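Local coordinates for protein putative methylase (Clostridium difficile, PDB 3LDU) that probably transfers methyl groups to guanines of ribosomal RNA, and binds GTP in its Rossmann-like methyltransferase domain, at residues 256-261 against 283-288; 299-304 against 335-340; 339-344 against 374-379. All blocks are in the same frame, centred on the assembly; numbering follows the deposited sequence.

Contact 1 of 3, residues 256-261 against 283-288. With FMT (formic acid), chain D.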
loop_
_atom_site.group_PDB
_atom_site.type_symbol
_atom_site.label_atom_id
_atom_site.label_comp_id
_atom_site.label_asym_id
_atom_site.label_seq_id
_atom_site.Cartn_x
_atom_site.Cartn_y
_atom_site.Cartn_z
ATOM N N SER A 256 -4.976 5.976 -24.598
ATOM C CA SER A 256 -4.361 7.174 -24.034
ATOM C C SER A 256 -2.851 7.271 -24.251
ATOM O O SER A 256 -2.116 6.292 -24.104
ATOM C CB SER A 256 -4.680 7.297 -22.544
ATOM O OG SER A 256 -5.986 7.807 -22.358
ATOM N N LYS A 257 -2.399 8.467 -24.603
ATOM C CA LYS A 257 -0.977 8.735 -24.719
ATOM C C LYS A 257 -0.609 9.940 -23.863
ATOM O O LYS A 257 -1.239 10.998 -23.944
ATOM C CB LYS A 257 -0.581 8.974 -26.175
ATOM C CG LYS A 257 -0.795 7.775 -27.089
ATOM C CD LYS A 257 -0.339 8.102 -28.505
ATOM C CE LYS A 257 -0.568 6.943 -29.462
ATOM N NZ LYS A 257 -0.145 7.289 -30.851
ATOM N N PHE A 258 0.397 9.759 -23.019
ATOM C CA PHE A 258 0.930 10.853 -22.230
ATOM C C PHE A 258 2.351 10.501 -21.830
ATOM O O PHE A 258 2.785 9.361 -21.991
ATOM C CB PHE A 258 0.066 11.127 -20.992
ATOM C CG PHE A 258 -0.038 9.954 -20.039
ATOM C CD1 PHE A 258 0.823 9.838 -18.956
ATOM C CD2 PHE A 258 -1.003 8.969 -20.226
ATOM C CE1 PHE A 258 0.727 8.760 -18.081
ATOM C CE2 PHE A 258 -1.106 7.894 -19.354
ATOM C CZ PHE A 258 -0.241 7.785 -18.281
ATOM N N LYS A 259 3.070 11.492 -21.323
ATOM C CA LYS A 259 4.439 11.301 -20.887
ATOM C C LYS A 259 4.623 12.025 -19.561
ATOM O O LYS A 259 4.159 13.154 -19.394
ATOM C CB LYS A 259 5.409 11.888 -21.913
ATOM C CG LYS A 259 6.682 11.092 -22.118
ATOM C CD LYS A 259 6.476 10.009 -23.168
ATOM C CE LYS A 259 7.788 9.585 -23.803
ATOM N NZ LYS A 259 7.595 8.393 -24.675
ATOM N N ILE A 260 5.292 11.371 -18.620
ATOM C CA ILE A 260 5.719 12.031 -17.392
ATOM C C ILE A 260 7.227 11.814 -17.270
ATOM O O ILE A 260 7.790 10.950 -17.965
ATOM C CB ILE A 260 4.930 11.516 -16.163
ATOM C CG1 ILE A 260 5.201 10.030 -15.937
ATOM C CG2 ILE A 260 3.448 11.742 -16.374
ATOM C CD1 ILE A 260 4.321 9.388 -14.860
ATOM N N TYR A 261 7.888 12.612 -16.432
ATOM C CA TYR A 261 9.342 12.700 -16.484
ATOM C C TYR A 261 10.009 12.549 -15.134
ATOM O O TYR A 261 9.547 13.107 -14.150
ATOM C CB TYR A 261 9.739 14.075 -17.044
ATOM C CG TYR A 261 9.255 14.286 -18.447
ATOM C CD1 TYR A 261 10.095 14.055 -19.526
ATOM C CD2 TYR A 261 7.950 14.698 -18.697
ATOM C CE1 TYR A 261 9.650 14.234 -20.831
ATOM C CE2 TYR A 261 7.499 14.881 -19.994
ATOM C CZ TYR A 261 8.351 14.645 -21.054
ATOM O OH TYR A 261 7.903 14.822 -22.343
ATOM N N ASP A 283 6.753 1.682 -19.434
ATOM C CA ASP A 283 7.919 2.332 -20.046
ATOM C C ASP A 283 7.576 3.350 -21.132
ATOM O O ASP A 283 8.341 4.288 -21.366
ATOM C CB ASP A 283 8.903 1.293 -20.600
ATOM C CG ASP A 283 8.230 0.242 -21.456
ATOM O OD1 ASP A 283 7.420 -0.550 -20.924
ATOM O OD2 ASP A 283 8.520 0.201 -22.666
ATOM N N GLU A 284 6.439 3.177 -21.800
ATOM C CA GLU A 284 6.076 4.093 -22.879
ATOM C C GLU A 284 5.544 5.429 -22.356
ATOM O O GLU A 284 5.375 6.379 -23.118
ATOM C CB GLU A 284 5.049 3.453 -23.815
ATOM C CG GLU A 284 5.588 2.284 -24.632
ATOM C CD GLU A 284 6.561 2.721 -25.721
ATOM O OE1 GLU A 284 6.630 3.934 -26.012
ATOM O OE2 GLU A 284 7.254 1.848 -26.293
ATOM N N TYR A 285 5.295 5.511 -21.053
ATOM C CA TYR A 285 4.651 6.701 -20.490
ATOM C C TYR A 285 5.595 7.522 -19.639
ATOM O O TYR A 285 5.224 8.587 -19.168
ATOM C CB TYR A 285 3.415 6.318 -19.670
ATOM C CG TYR A 285 2.415 5.521 -20.471
ATOM C CD1 TYR A 285 1.417 6.154 -21.196
ATOM C CD2 TYR A 285 2.483 4.130 -20.520
ATOM C CE1 TYR A 285 0.513 5.427 -21.948
ATOM C CE2 TYR A 285 1.582 3.400 -21.265
ATOM C CZ TYR A 285 0.600 4.053 -21.975
ATOM O OH TYR A 285 -0.307 3.323 -22.709
ATOM N N ILE A 286 6.818 7.031 -19.451
ATOM C CA ILE A 286 7.774 7.734 -18.606
ATOM C C ILE A 286 9.100 7.910 -19.312
ATOM O O ILE A 286 9.592 6.998 -19.972
ATOM C CB ILE A 286 8.064 6.977 -17.292
ATOM C CG1 ILE A 286 6.773 6.490 -16.654
ATOM C CG2 ILE A 286 8.814 7.883 -16.329
ATOM C CD1 ILE A 286 7.009 5.582 -15.445
ATOM N N GLU A 287 9.685 9.089 -19.165
ATOM C CA GLU A 287 11.040 9.306 -19.645
ATOM C C GLU A 287 11.925 9.688 -18.457
ATOM O O GLU A 287 11.653 10.668 -17.766
ATOM C CB GLU A 287 11.058 10.389 -20.724
ATOM C CG GLU A 287 12.447 10.762 -21.184
ATOM C CD GLU A 287 12.430 11.831 -22.263
ATOM O OE1 GLU A 287 11.650 11.685 -23.229
ATOM O OE2 GLU A 287 13.205 12.807 -22.144
ATOM N N PHE A 288 12.961 8.889 -18.222
ATOM C CA PHE A 288 13.882 9.078 -17.106
ATOM C C PHE A 288 15.212 9.550 -17.677
ATOM O O PHE A 288 15.659 9.030 -18.702
ATOM C CB PHE A 288 14.152 7.749 -16.396
ATOM C CG PHE A 288 12.970 7.174 -15.648
ATOM C CD1 PHE A 288 12.571 7.709 -14.427
ATOM C CD2 PHE A 288 12.313 6.061 -16.130
ATOM C CE1 PHE A 288 11.496 7.152 -13.713
ATOM C CE2 PHE A 288 11.252 5.502 -15.427
ATOM C CZ PHE A 288 10.844 6.055 -14.221
HETATM C C FMT D . 2.291 14.997 -21.794
HETATM O O1 FMT D . 2.331 16.069 -21.192
HETATM O O2 FMT D . 1.715 13.995 -21.370
HETATM O O HOH W 1 2.529 7.633 -24.305
#
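Two parallel strands of a beta-alpha-beta unit begin side by side, at the edge of the Rossmann-like methyltransferase sheet. Strand 260-264 leads through helix 267-280 to outermost strand 286-290. Backbone bonds set the pairing. I260 N donates to Y285 O at 2.8 Å, in the carbonyl plane. E287 N returns a bond to I260 O, nearly along the C=O axis. I260 thus bonds to the residues before and after I286, the usual parallel pattern.

The apolar contacts start with the rings. F258 holds CG in the crowded position between N and the carbonyl carbon (chi1 61°). This puts one ring face over Y285, whose CD1 lies 3.6 Å from F258 CE2. The two planes are 36° apart, an oblique pairing. I260 and I286 run side by side on the sheet face packed against helix 208-217. On the other face, Y261 CE1 lies against the carboxylate carbon of E287, and E287 OE2 is hydrogen-bonded to N289 ND2.

Polar contacts fringe the pair. A water donates to F258 O and weakly to E284 O, to which K259 NZ also bonds weakly. K259 N donates to O2 of a formic acid molecule, probably from the crystallisation liquor, at 2.8 Å, nearly straight (169°).

Contact 2 of 3, residues 299-304 against 335-340; sequences EDEFGF and LKNWSY
The two backbones run alongside each other just before strands 304-307 and 339-344 join as parallel neighbours in the Rossmann-like methyltransferase sheet. F304 and S339 form a parallel bridge. S339 N donates to G303 O at 3.0 Å, nearly along the C=O axis. Further back, F302 N donates to K336 O at 3.2 Å. F302 and N337 both take left-handed backbone angles (phi near 60°), which breaks the extended run of both chains. Two waters bridge the segments. One donates to D300 O and accepts from K336 N; the other joins G303 O to S339 OG, which also accepts a hydrogen bond from G377 N.

W338 is the main side chain. Its indole lies flat against G303, with G303 CA 3.5 Å from the centroid of the six-membered ring in a CH-pi contact. L335 CD1 sits over the opposite face, offset toward the rim. The lack of a side chain at G303 lets the indole come this close. A hydrogen bond fixes the ring's rotation: W338 NE1 donates to D300 O at 2.9 Å and 179°. The acceptor lies in the indole plane, but NE1 stands above the carbonyl plane.

Outside the indole, F302 and N337 run side by side, with ring and amide planes only 5° apart. E301 and K336 also lie alongside each other, E301 OE1 being 3.2 Å from the aliphatic K336 CG.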
loop_
_atom_site.group_PDB
_atom_site.type_symbol
_atom_site.label_atom_id
_atom_site.label_comp_id
_atom_site.label_asym_id
_atom_site.label_seq_id
_atom_site.Cartn_x
_atom_site.Cartn_y
_atom_site.Cartn_z
ATOM N N GLU A 299 9.053 25.651 -19.669
ATOM C CA GLU A 299 8.289 26.707 -20.313
ATOM C C GLU A 299 6.799 26.398 -20.263
ATOM O O GLU A 299 5.969 27.274 -20.513
ATOM C CB GLU A 299 8.759 26.925 -21.752
ATOM C CG GLU A 299 9.969 27.844 -21.860
ATOM C CD GLU A 299 9.723 29.205 -21.228
ATOM O OE1 GLU A 299 10.697 29.835 -20.766
ATOM O OE2 GLU A 299 8.552 29.643 -21.185
ATOM N N ASP A 300 6.471 25.151 -19.930
ATOM C CA ASP A 300 5.089 24.747 -19.726
ATOM C C ASP A 300 4.581 25.375 -18.433
ATOM O O ASP A 300 5.352 25.612 -17.502
ATOM C CB ASP A 300 4.978 23.219 -19.628
ATOM C CG ASP A 300 5.326 22.511 -20.935
ATOM O OD1 ASP A 300 5.306 23.168 -22.000
ATOM O OD2 ASP A 300 5.610 21.291 -20.895
ATOM N N GLU A 301 3.288 25.662 -18.371
ATOM C CA GLU A 301 2.700 26.094 -17.109
ATOM C C GLU A 301 1.701 25.066 -16.588
ATOM O O GLU A 301 1.308 24.153 -17.310
ATOM C CB GLU A 301 2.075 27.492 -17.210
ATOM C CG GLU A 301 1.143 27.709 -18.385
ATOM C CD GLU A 301 0.621 29.143 -18.457
ATOM O OE1 GLU A 301 0.733 29.879 -17.450
ATOM O OE2 GLU A 301 0.095 29.531 -19.521
ATOM N N PHE A 302 1.310 25.210 -15.329
ATOM C CA PHE A 302 0.321 24.319 -14.723
ATOM C C PHE A 302 0.797 22.870 -14.681
ATOM O O PHE A 302 0.002 21.945 -14.792
ATOM C CB PHE A 302 -1.022 24.420 -15.455
ATOM C CG PHE A 302 -1.524 25.833 -15.600
ATOM C CD1 PHE A 302 -1.825 26.592 -14.484
ATOM C CD2 PHE A 302 -1.684 26.403 -16.852
ATOM C CE1 PHE A 302 -2.279 27.899 -14.613
ATOM C CE2 PHE A 302 -2.135 27.707 -16.987
ATOM C CZ PHE A 302 -2.434 28.452 -15.865
ATOM N N GLY A 303 2.098 22.674 -14.507
ATOM C CA GLY A 303 2.620 21.333 -14.309
ATOM C C GLY A 303 2.575 20.901 -12.848
ATOM O O GLY A 303 2.223 21.678 -11.952
ATOM N N PHE A 304 2.940 19.649 -12.609
ATOM C CA PHE A 304 2.979 19.094 -11.263
ATOM C C PHE A 304 4.360 18.536 -10.969
ATOM O O PHE A 304 4.979 17.941 -11.842
ATOM C CB PHE A 304 1.974 17.945 -11.135
ATOM C CG PHE A 304 0.547 18.383 -11.154
ATOM C CD1 PHE A 304 -0.126 18.630 -9.976
ATOM C CD2 PHE A 304 -0.125 18.535 -12.356
ATOM C CE1 PHE A 304 -1.440 19.031 -9.995
ATOM C CE2 PHE A 304 -1.439 18.938 -12.380
ATOM C CZ PHE A 304 -2.097 19.187 -11.198
ATOM N N LEU A 335 8.827 28.475 -11.665
ATOM C CA LEU A 335 7.934 27.813 -12.605
ATOM C C LEU A 335 6.657 28.630 -12.753
ATOM O O LEU A 335 6.267 29.365 -11.842
ATOM C CB LEU A 335 7.608 26.388 -12.114
ATOM C CG LEU A 335 8.853 25.505 -12.009
ATOM C CD1 LEU A 335 8.584 24.164 -11.280
ATOM C CD2 LEU A 335 9.428 25.263 -13.399
ATOM N N LYS A 336 6.002 28.504 -13.900
ATOM C CA LYS A 336 4.804 29.287 -14.151
ATOM C C LYS A 336 3.561 28.548 -13.690
ATOM O O LYS A 336 3.069 27.678 -14.391
ATOM C CB LYS A 336 4.684 29.631 -15.639
ATOM C CG LYS A 336 3.482 30.503 -15.971
ATOM C CD LYS A 336 3.450 31.744 -15.089
ATOM C CE LYS A 336 2.281 32.651 -15.437
ATOM N NZ LYS A 336 2.167 33.786 -14.481
ATOM N N ASN A 337 3.058 28.908 -12.512
ATOM C CA ASN A 337 1.809 28.353 -12.011
ATOM C C ASN A 337 1.861 26.833 -11.859
ATOM O O ASN A 337 0.894 26.145 -12.182
ATOM C CB ASN A 337 0.657 28.723 -12.945
ATOM C CG ASN A 337 0.252 30.172 -12.822
ATOM O OD1 ASN A 337 0.129 30.697 -11.721
ATOM N ND2 ASN A 337 0.041 30.828 -13.957
ATOM N N TRP A 338 2.986 26.304 -11.394
ATOM C CA TRP A 338 3.057 24.867 -11.117
ATOM C C TRP A 338 2.574 24.558 -9.696
ATOM O O TRP A 338 2.471 25.452 -8.855
ATOM C CB TRP A 338 4.491 24.341 -11.299
ATOM C CG TRP A 338 4.895 24.087 -12.734
ATOM C CD1 TRP A 338 4.798 24.963 -13.780
ATOM C CD2 TRP A 338 5.487 22.890 -13.264
ATOM N NE1 TRP A 338 5.279 24.379 -14.933
ATOM C CE2 TRP A 338 5.704 23.106 -14.646
ATOM C CE3 TRP A 338 5.836 21.645 -12.716
ATOM C CZ2 TRP A 338 6.263 22.134 -15.479
ATOM C CZ3 TRP A 338 6.400 20.684 -13.545
ATOM C CH2 TRP A 338 6.603 20.934 -14.915
ATOM N N SER A 339 2.293 23.281 -9.452
ATOM C CA SER A 339 1.945 22.756 -8.133
ATOM C C SER A 339 3.057 21.782 -7.764
ATOM O O SER A 339 3.487 21.010 -8.610
ATOM C CB SER A 339 0.635 21.959 -8.199
ATOM O OG SER A 339 -0.484 22.784 -8.490
ATOM N N TYR A 340 3.525 21.797 -6.520
ATOM C CA TYR A 340 4.578 20.858 -6.144
ATOM C C TYR A 340 4.305 20.238 -4.777
ATOM O O TYR A 340 3.718 20.878 -3.902
ATOM C CB TYR A 340 5.975 21.492 -6.219
ATOM C CG TYR A 340 6.025 22.996 -5.979
ATOM C CD1 TYR A 340 6.228 23.508 -4.707
ATOM C CD2 TYR A 340 5.911 23.892 -7.034
ATOM C CE1 TYR A 340 6.289 24.874 -4.477
ATOM C CE2 TYR A 340 5.965 25.280 -6.811
ATOM C CZ TYR A 340 6.157 25.756 -5.526
ATOM O OH TYR A 340 6.220 27.121 -5.270
HETATM O O HOH W 2 6.972 27.399 -16.134
HETATM O O HOH W 3 -0.374 22.743 -11.267
#

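Contact 3 of 3, residues 339-344 against 374-379; sequences SYYLIT and QYPGPK
Strand 339-344 pairs with the end of strand 368-375, the one strand that runs against the others in the Rossmann-like methyltransferase sheet (order 3-2-1-4-5-7-6). Y340 and Y375 form a hydrogen-bonded pair. Y375 N donates to Y340 O at 2.8 Å, nearly along the C=O axis though bent at hydrogen (135°). Y340 N donates back to Y375 O at 3.0 Å, from above the carbonyl plane. Y341 and Q374 follow as a non-hydrogen-bonded pair.

Y375 can be followed outward from the backbone. CG stands anti to the carbonyl carbon, beside N (chi1 -63°). Y375 CB lies 3.2 Å from Y340 O and also touches Y340 CD1 at 3.4 Å. CG meets both CD1 and CE1 of Y340. Beyond it the ring divides: Y375 CD1 stays near Y340 CE1, while Y375 CD2 reaches Y340 O at 3.5 Å. That oxygen lies in the plane of the Y375 ring, at its edge. L342 CD1 approaches CD2 more loosely. The two tyrosine rings meet obliquely, their planes 32° apart. At the tip, Y375 OH bonds to Q355 O, and Y340 OH bonds to Q355 NE2. Residue Q355 thus holds both phenol ends. F349 and E350 of helix 349-353 also pack on Y375.

On the other sheet face, Y341 CD1 lies 3.6 Å from Q374 CB, and Y341 OH comes near P376. Past the last bridge, S339 OG accepts a hydrogen bond from G377 N at 2.9 Å, tying the loop after strand 368-375 to the start of 339-344.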
loop_
_atom_site.group_PDB
_atom_site.type_symbol
_atom_site.label_atom_id
_atom_site.label_comp_id
_atom_site.label_asym_id
_atom_site.label_seq_id
_atom_site.Cartn_x
_atom_site.Cartn_y
_atom_site.Cartn_z
ATOM N N SER A 339 2.293 23.281 -9.452
ATOM C CA SER A 339 1.945 22.756 -8.133
ATOM C C SER A 339 3.057 21.782 -7.764
ATOM O O SER A 339 3.487 21.010 -8.610
ATOM C CB SER A 339 0.635 21.959 -8.199
ATOM O OG SER A 339 -0.484 22.784 -8.490
ATOM N N TYR A 340 3.525 21.797 -6.520
ATOM C CA TYR A 340 4.578 20.858 -6.144
ATOM C C TYR A 340 4.305 20.238 -4.777
ATOM O O TYR A 340 3.718 20.878 -3.902
ATOM C CB TYR A 340 5.975 21.492 -6.219
ATOM C CG TYR A 340 6.025 22.996 -5.979
ATOM C CD1 TYR A 340 6.228 23.508 -4.707
ATOM C CD2 TYR A 340 5.911 23.892 -7.034
ATOM C CE1 TYR A 340 6.289 24.874 -4.477
ATOM C CE2 TYR A 340 5.965 25.280 -6.811
ATOM C CZ TYR A 340 6.157 25.756 -5.526
ATOM O OH TYR A 340 6.220 27.121 -5.270
ATOM N N TYR A 341 4.735 18.991 -4.615
ATOM C CA TYR A 341 4.421 18.199 -3.430
ATOM C C TYR A 341 5.680 17.438 -3.057
ATOM O O TYR A 341 6.280 16.783 -3.906
ATOM C CB TYR A 341 3.291 17.218 -3.756
ATOM C CG TYR A 341 2.028 17.903 -4.247
ATOM C CD1 TYR A 341 0.993 18.212 -3.369
ATOM C CD2 TYR A 341 1.886 18.272 -5.592
ATOM C CE1 TYR A 341 -0.169 18.844 -3.812
ATOM C CE2 TYR A 341 0.731 18.920 -6.039
ATOM C CZ TYR A 341 -0.292 19.195 -5.145
ATOM O OH TYR A 341 -1.446 19.841 -5.565
ATOM N N LEU A 342 6.106 17.550 -1.807
ATOM C CA LEU A 342 7.367 16.943 -1.395
ATOM C C LEU A 342 7.182 16.206 -0.090
ATOM O O LEU A 342 6.571 16.730 0.847
ATOM C CB LEU A 342 8.433 18.033 -1.190
ATOM C CG LEU A 342 8.857 18.829 -2.425
ATOM C CD1 LEU A 342 8.019 20.097 -2.511
ATOM C CD2 LEU A 342 10.340 19.182 -2.384
ATOM N N ILE A 343 7.708 14.990 -0.025
ATOM C CA ILE A 343 7.659 14.226 1.215
ATOM C C ILE A 343 9.044 14.172 1.860
ATOM O O ILE A 343 10.040 13.878 1.198
ATOM C CB ILE A 343 7.087 12.794 0.980
ATOM C CG1 ILE A 343 7.093 12.019 2.299
ATOM C CG2 ILE A 343 7.858 12.058 -0.124
ATOM C CD1 ILE A 343 6.207 10.747 2.293
ATOM N N THR A 344 9.123 14.518 3.137
ATOM C CA THR A 344 10.391 14.451 3.845
ATOM C C THR A 344 10.168 14.360 5.339
ATOM O O THR A 344 9.150 14.832 5.848
ATOM C CB THR A 344 11.316 15.658 3.536
ATOM O OG1 THR A 344 12.519 15.524 4.303
ATOM C CG2 THR A 344 10.640 16.975 3.892
ATOM N N GLN A 374 2.302 20.109 0.752
ATOM C CA GLN A 374 1.539 20.265 -0.484
ATOM C C GLN A 374 1.499 21.735 -0.870
ATOM O O GLN A 374 1.125 22.574 -0.058
ATOM C CB GLN A 374 0.114 19.754 -0.266
ATOM C CG GLN A 374 0.107 18.304 0.173
ATOM C CD GLN A 374 -1.272 17.771 0.525
ATOM O OE1 GLN A 374 -1.391 16.800 1.270
ATOM N NE2 GLN A 374 -2.316 18.391 -0.014
ATOM N N TYR A 375 1.873 22.027 -2.112
ATOM C CA TYR A 375 1.922 23.404 -2.615
ATOM C C TYR A 375 1.180 23.531 -3.942
ATOM O O TYR A 375 1.813 23.677 -4.991
ATOM C CB TYR A 375 3.362 23.842 -2.832
ATOM C CG TYR A 375 4.229 23.888 -1.601
ATOM C CD1 TYR A 375 4.394 25.074 -0.892
ATOM C CD2 TYR A 375 4.904 22.754 -1.156
ATOM C CE1 TYR A 375 5.206 25.129 0.232
ATOM C CE2 TYR A 375 5.715 22.795 -0.026
ATOM C CZ TYR A 375 5.860 23.987 0.665
ATOM O OH TYR A 375 6.664 24.043 1.785
ATOM N N PRO A 376 -0.160 23.472 -3.908
ATOM C CA PRO A 376 -0.930 23.691 -5.137
ATOM C C PRO A 376 -0.681 25.093 -5.661
ATOM O O PRO A 376 -0.475 26.012 -4.862
ATOM C CB PRO A 376 -2.389 23.542 -4.678
ATOM C CG PRO A 376 -2.347 23.711 -3.175
ATOM C CD PRO A 376 -1.028 23.128 -2.767
ATOM N N GLY A 377 -0.683 25.248 -6.983
ATOM C CA GLY A 377 -0.410 26.530 -7.608
ATOM C C GLY A 377 -1.475 27.557 -7.280
ATOM O O GLY A 377 -2.548 27.208 -6.790
ATOM N N PRO A 378 -1.184 28.836 -7.557
ATOM C CA PRO A 378 -2.119 29.917 -7.231
ATOM C C PRO A 378 -3.480 29.662 -7.863
ATOM O O PRO A 378 -3.562 29.048 -8.927
ATOM C CB PRO A 378 -1.466 31.153 -7.861
ATOM C CG PRO A 378 -0.452 30.615 -8.828
ATOM C CD PRO A 378 0.015 29.324 -8.249
ATOM N N LYS A 379 -4.539 30.109 -7.199
ATOM C CA LYS A 379 -5.880 30.031 -7.764
ATOM C C LYS A 379 -6.133 31.255 -8.639
ATOM O O LYS A 379 -5.465 32.285 -8.486
ATOM C CB LYS A 379 -6.921 29.966 -6.648
ATOM C CG LYS A 379 -6.811 28.732 -5.781
ATOM C CD LYS A 379 -7.135 29.053 -4.337
ATOM C CE LYS A 379 -8.346 28.281 -3.846
ATOM N NZ LYS A 379 -9.632 28.814 -4.372
#

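Overall arrangement
From the N terminus, the chain first builds the ferredoxin-like and THUMP regions; all three contacts come later, in the methyltransferase sheet. Contact 1 closes first, across helix 267-280, and joins strand 260-264 to edge strand 286-290. Contact 2 then opens and closes over helix 315-333, bringing strand 304-307 beside 339-344. Contact 3 begins where contact 2 ends, sharing S339 and Y340, and brings back strand 368-375. The loops run in series, and none nests or crosses. Strand 339-344 lies between the partners of contacts 2 and 3. The centres of contacts 2 and 3 are about 10 Å apart. Contact 1 is about 18 Å from contact 2, centre to centre; strand 199-201 lies between 260-264 and 304-307.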